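Local coordinates for 5-carboxymethyl-2-hydroxymuconate delta-isomerase (Mycobacterium smegmatis, PDB 4PFZ) that isomerises 5-carboxymethyl-2-hydroxymuconate as a delta-isomerase of the fumarylacetoacetate hydrolase family, probably with the help of a bound metal ion, at the interface of chains A and B. Residues are numbered along the deposited sequence; one frame, centred on the assembly and turned at random. Chains: chain A/B, 5-carboxymethyl-2-hydroxymuconate delta-isomerase.

Contact 1 and contact 2 are neighbouring patches of the two-fold interface between chains A and B, with the centres of their C-alpha atoms about 16 Å apart. They share two segments, the stretch around residue 88 and the one just after helix 203-213, with the chains exchanged. Pro88 and Met214 take part in both: A:Pro88 and B:Met214 in contact 1, B:Pro88 and A:Met214 in contact 2. Contact 1 contains a polar grip, a carboxylate bonded to a threonine. Contact 2 is an apolar patch centred on a methionine. Each has a twin across the axis, and the arrangement is consistent with a dimer, although the coordinates alone do not prove one in solution.

Contact 1: the interface of chains A and B. Residues chain A 88, 90, 162; chain B 59, 214-215, 217.
The loop after helix 203-213 of chain B, in the fumarylacetoacetate hydrolase-type domain, meets a loop and a 3-10 helix of chain A here. The carboxylate of A:Asp162 takes two hydrogen bonds from B:Thr215. The hydroxyl B:Thr215 OG1 gives its bond to A:Asp162 OD2 at 2.6 Å, on the syn lone pair. The backbone B:Thr215 N reaches A:Asp162 OD1 at 3.0 Å, also on the syn side but 26° out of the carboxylate plane. The two bonds together limit rotation of the carboxylate. B:Thr215 OG1 lies beside its own backbone N (chi1 -74°), which lets hydroxyl and amide serve the same carboxylate. The A:Asp162 and B:Thr215 side chains cross at about a right angle.

A:Thr90 buries the most surface of this patch, 53 Å². Its methyl CG2 lies 3.5 Å from the side-chain amino group B:Lys59 NZ and 4.0 Å from B:Leu217 CD1. B:Lys59 runs extended to CE and then bends at chi4 (-49°). The bend brings NZ to the carbonyl B:Thr215 O at 3.1 Å, a hydrogen bond in the carbonyl plane. This second-shell link probably steadies the B:Thr215 backbone, whose N bonds to A:Asp162. Nearer its backbone, B:Lys59 packs CD on A:Pro88 CB at 3.9 Å. A:Pro88 directly follows strand 84-87 and precedes 3-10 helix 89-91, which carries A:Thr90.

Contact 2: the interface of chains A and B. Residues chain A 84-86, 213-214; chain B 88, 156, 160.
B:Met156, the first residue of helix 156-159, reaches across to strand 84-87 and the residue after helix 203-213 of chain A. Both chains have the fumarylacetoacetate hydrolase-type domain, and this patch is an apolar part of their mutual interface. B:Met156 hides 76 Å² against chain A, far more than any other residue of the patch.

Its side chain leaves the helix with CG opposite the backbone N (chi1 -165°). It then bends at chi2 and chi3, both near -80°, and the folded chain offers a different atom to each neighbour. B:Met156 CG touches the branch point A:Leu86 CG at 3.6 Å, and the two side chains cross at about a right angle. The sulfur B:Met156 SD meets the terminal methyl A:Met214 CE at 3.6 Å. The methyl B:Met156 CE turns to the strand itself. It sits 3.7 Å from A:Phe85 CA, so it packs on the main chain and the aromatic ring points away. The same methyl is 3.8 Å from A:Ile84 CG1, with A:Ile84 CD1 close by.

A:Met214 hides 26 Å². Its chain is extended through chi2 and bends at chi3 (66°), which carries CE to B:Met156. It approaches B:Met156 at about a right angle and B:Pro88 on a slant. A:Met214 CE is 4.0 Å from B:Pro88 CG, so this methyl packs against B:Met156 and B:Pro88 alike. Nearer the backbone, A:Met214 CB lies 3.9 Å from the carbonyl B:Gly160 O.

A:Leu86 hides 20 Å². One of its methyls, CD1, lies against the proline ring, 3.6 Å from B:Pro88 N, with B:Pro88 CD a little farther off. This methyl also approaches B:Met156 CG, and A:Leu86 thus fills the angle between proline and methionine. A:Val213 CG1 only grazes the backbone of B:Gly160 and hides 1 Å².

Contact 1: the interface of chains A and B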
loop_
_atom_site.group_PDB
_atom_site.type_symbol
_atom_site.label_atom_id
_atom_site.label_comp_id
_atom_site.label_asym_id
_atom_site.label_seq_id
_atom_site.Cartn_x
_atom_site.Cartn_y
_atom_site.Cartn_z
ATOM N N PRO A 88 -2.390 -3.083 3.220
ATOM C CA PRO A 88 -1.522 -3.698 2.211
ATOM C C PRO A 88 -2.305 -4.759 1.470
ATOM O O PRO A 88 -3.187 -5.349 2.108
ATOM C CB PRO A 88 -0.398 -4.328 3.049
ATOM C CG PRO A 88 -1.075 -4.699 4.330
ATOM C CD PRO A 88 -2.130 -3.601 4.569
ATOM N N THR A 90 -1.491 -7.578 0.807
ATOM C CA THR A 90 -1.165 -8.866 1.413
ATOM C C THR A 90 -2.153 -9.273 2.520
ATOM O O THR A 90 -2.118 -10.410 3.009
ATOM C CB THR A 90 0.272 -8.846 1.999
ATOM O OG1 THR A 90 0.476 -7.621 2.711
ATOM C CG2 THR A 90 1.284 -8.925 0.873
ATOM N N ASP A 162 -1.756 -9.936 7.768
ATOM C CA ASP A 162 -2.244 -10.923 6.815
ATOM C C ASP A 162 -3.650 -11.377 7.242
ATOM O O ASP A 162 -3.920 -11.542 8.434
ATOM C CB ASP A 162 -1.284 -12.121 6.717
ATOM C CG ASP A 162 -0.005 -11.802 5.914
ATOM O OD1 ASP A 162 0.211 -10.624 5.526
ATOM O OD2 ASP A 162 0.790 -12.740 5.670
ATOM N N LYS B 59 4.645 -2.614 -2.367
ATOM C CA LYS B 59 4.308 -1.694 -1.286
ATOM C C LYS B 59 5.554 -1.049 -0.698
ATOM O O LYS B 59 6.671 -1.567 -0.830
ATOM C CB LYS B 59 3.508 -2.396 -0.177
ATOM C CG LYS B 59 4.151 -3.632 0.443
ATOM C CD LYS B 59 3.201 -4.249 1.498
ATOM C CE LYS B 59 3.611 -5.663 1.919
ATOM N NZ LYS B 59 3.883 -6.553 0.759
ATOM N N MET B 214 3.008 -8.270 8.391
ATOM C CA MET B 214 2.582 -8.519 7.016
ATOM C C MET B 214 3.632 -9.275 6.208
ATOM O O MET B 214 4.829 -9.149 6.453
ATOM C CB MET B 214 2.259 -7.192 6.321
ATOM C CG MET B 214 3.490 -6.318 6.080
ATOM S SD MET B 214 2.995 -4.724 5.393
ATOM C CE MET B 214 2.307 -3.924 6.830
ATOM N N THR B 215 3.169 -10.056 5.240
ATOM C CA THR B 215 4.051 -10.748 4.319
ATOM C C THR B 215 4.810 -9.719 3.485
ATOM O O THR B 215 4.210 -8.823 2.907
ATOM C CB THR B 215 3.259 -11.724 3.391
ATOM O OG1 THR B 215 2.861 -12.887 4.132
ATOM C CG2 THR B 215 4.109 -12.167 2.213
ATOM N N LEU B 217 7.214 -9.008 0.206
ATOM C CA LEU B 217 7.480 -9.578 -1.115
ATOM C C LEU B 217 8.750 -9.014 -1.701
ATOM O O LEU B 217 9.120 -7.882 -1.366
ATOM C CB LEU B 217 6.331 -9.273 -2.078
ATOM C CG LEU B 217 5.122 -10.199 -2.194
ATOM C CD1 LEU B 217 4.500 -10.449 -0.858
ATOM C CD2 LEU B 217 4.104 -9.573 -3.138
#

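Contact 2: the interface of chains A and B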
loop_
_atom_site.group_PDB
_atom_site.type_symbol
_atom_site.label_atom_id
_atom_site.label_comp_id
_atom_site.label_asym_id
_atom_site.label_seq_id
_atom_site.Cartn_x
_atom_site.Cartn_y
_atom_site.Cartn_z
ATOM N N ILE A 84 -8.489 9.060 4.812
ATOM C CA ILE A 84 -8.159 7.795 4.178
ATOM C C ILE A 84 -6.834 7.245 4.672
ATOM O O ILE A 84 -5.970 7.981 5.171
ATOM C CB ILE A 84 -8.130 7.923 2.648
ATOM C CG1 ILE A 84 -7.245 9.099 2.212
ATOM C CG2 ILE A 84 -9.550 8.124 2.100
ATOM C CD1 ILE A 84 -7.035 9.164 0.700
ATOM N N PHE A 85 -6.700 5.929 4.540
ATOM C CA PHE A 85 -5.482 5.203 4.878
ATOM C C PHE A 85 -5.385 3.973 3.985
ATOM O O PHE A 85 -6.277 3.697 3.179
ATOM C CB PHE A 85 -5.476 4.811 6.359
ATOM C CG PHE A 85 -6.639 3.931 6.754
ATOM C CD1 PHE A 85 -7.847 4.491 7.136
ATOM C CD2 PHE A 85 -6.521 2.549 6.733
ATOM C CE1 PHE A 85 -8.923 3.687 7.494
ATOM C CE2 PHE A 85 -7.597 1.746 7.080
ATOM C CZ PHE A 85 -8.794 2.317 7.462
ATOM N N LEU A 86 -4.294 3.235 4.128
ATOM C CA LEU A 86 -4.038 2.086 3.285
ATOM C C LEU A 86 -4.036 0.789 4.066
ATOM O O LEU A 86 -3.587 0.746 5.217
ATOM C CB LEU A 86 -2.678 2.216 2.590
ATOM C CG LEU A 86 -2.527 3.245 1.478
ATOM C CD1 LEU A 86 -1.067 3.309 1.035
ATOM C CD2 LEU A 86 -3.408 2.856 0.307
ATOM N N VAL A 213 -5.500 12.529 -4.635
ATOM C CA VAL A 213 -4.235 12.265 -3.955
ATOM C C VAL A 213 -3.342 11.363 -4.791
ATOM O O VAL A 213 -2.170 11.650 -4.991
ATOM C CB VAL A 213 -4.454 11.599 -2.582
ATOM C CG1 VAL A 213 -3.105 11.273 -1.928
ATOM C CG2 VAL A 213 -5.307 12.524 -1.678
ATOM N N MET A 214 -3.899 10.252 -5.260
ATOM C CA MET A 214 -3.100 9.243 -5.926
ATOM C C MET A 214 -3.774 8.694 -7.170
ATOM O O MET A 214 -4.997 8.571 -7.227
ATOM C CB MET A 214 -2.803 8.090 -4.963
ATOM C CG MET A 214 -4.037 7.326 -4.503
ATOM S SD MET A 214 -3.720 6.155 -3.126
ATOM C CE MET A 214 -3.299 7.305 -1.827
ATOM N N PRO B 88 1.715 4.574 -0.938
ATOM C CA PRO B 88 1.331 3.819 -2.129
ATOM C C PRO B 88 2.437 3.756 -3.158
ATOM O O PRO B 88 3.183 4.716 -3.287
ATOM C CB PRO B 88 0.137 4.611 -2.678
ATOM C CG PRO B 88 0.425 6.040 -2.271
ATOM C CD PRO B 88 1.126 5.928 -0.917
ATOM N N MET B 156 -1.147 8.964 5.911
ATOM C CA MET B 156 -1.126 8.368 4.581
ATOM C C MET B 156 -1.319 9.419 3.469
ATOM O O MET B 156 -0.510 9.474 2.551
ATOM C CB MET B 156 -2.200 7.274 4.456
ATOM C CG MET B 156 -2.002 6.356 3.240
ATOM S SD MET B 156 -2.557 7.072 1.669
ATOM C CE MET B 156 -4.308 6.761 1.777
ATOM N N GLY B 160 1.264 10.363 0.545
ATOM C CA GLY B 160 0.817 9.455 -0.498
ATOM C C GLY B 160 0.583 10.037 -1.879
ATOM O O GLY B 160 0.151 9.322 -2.787
#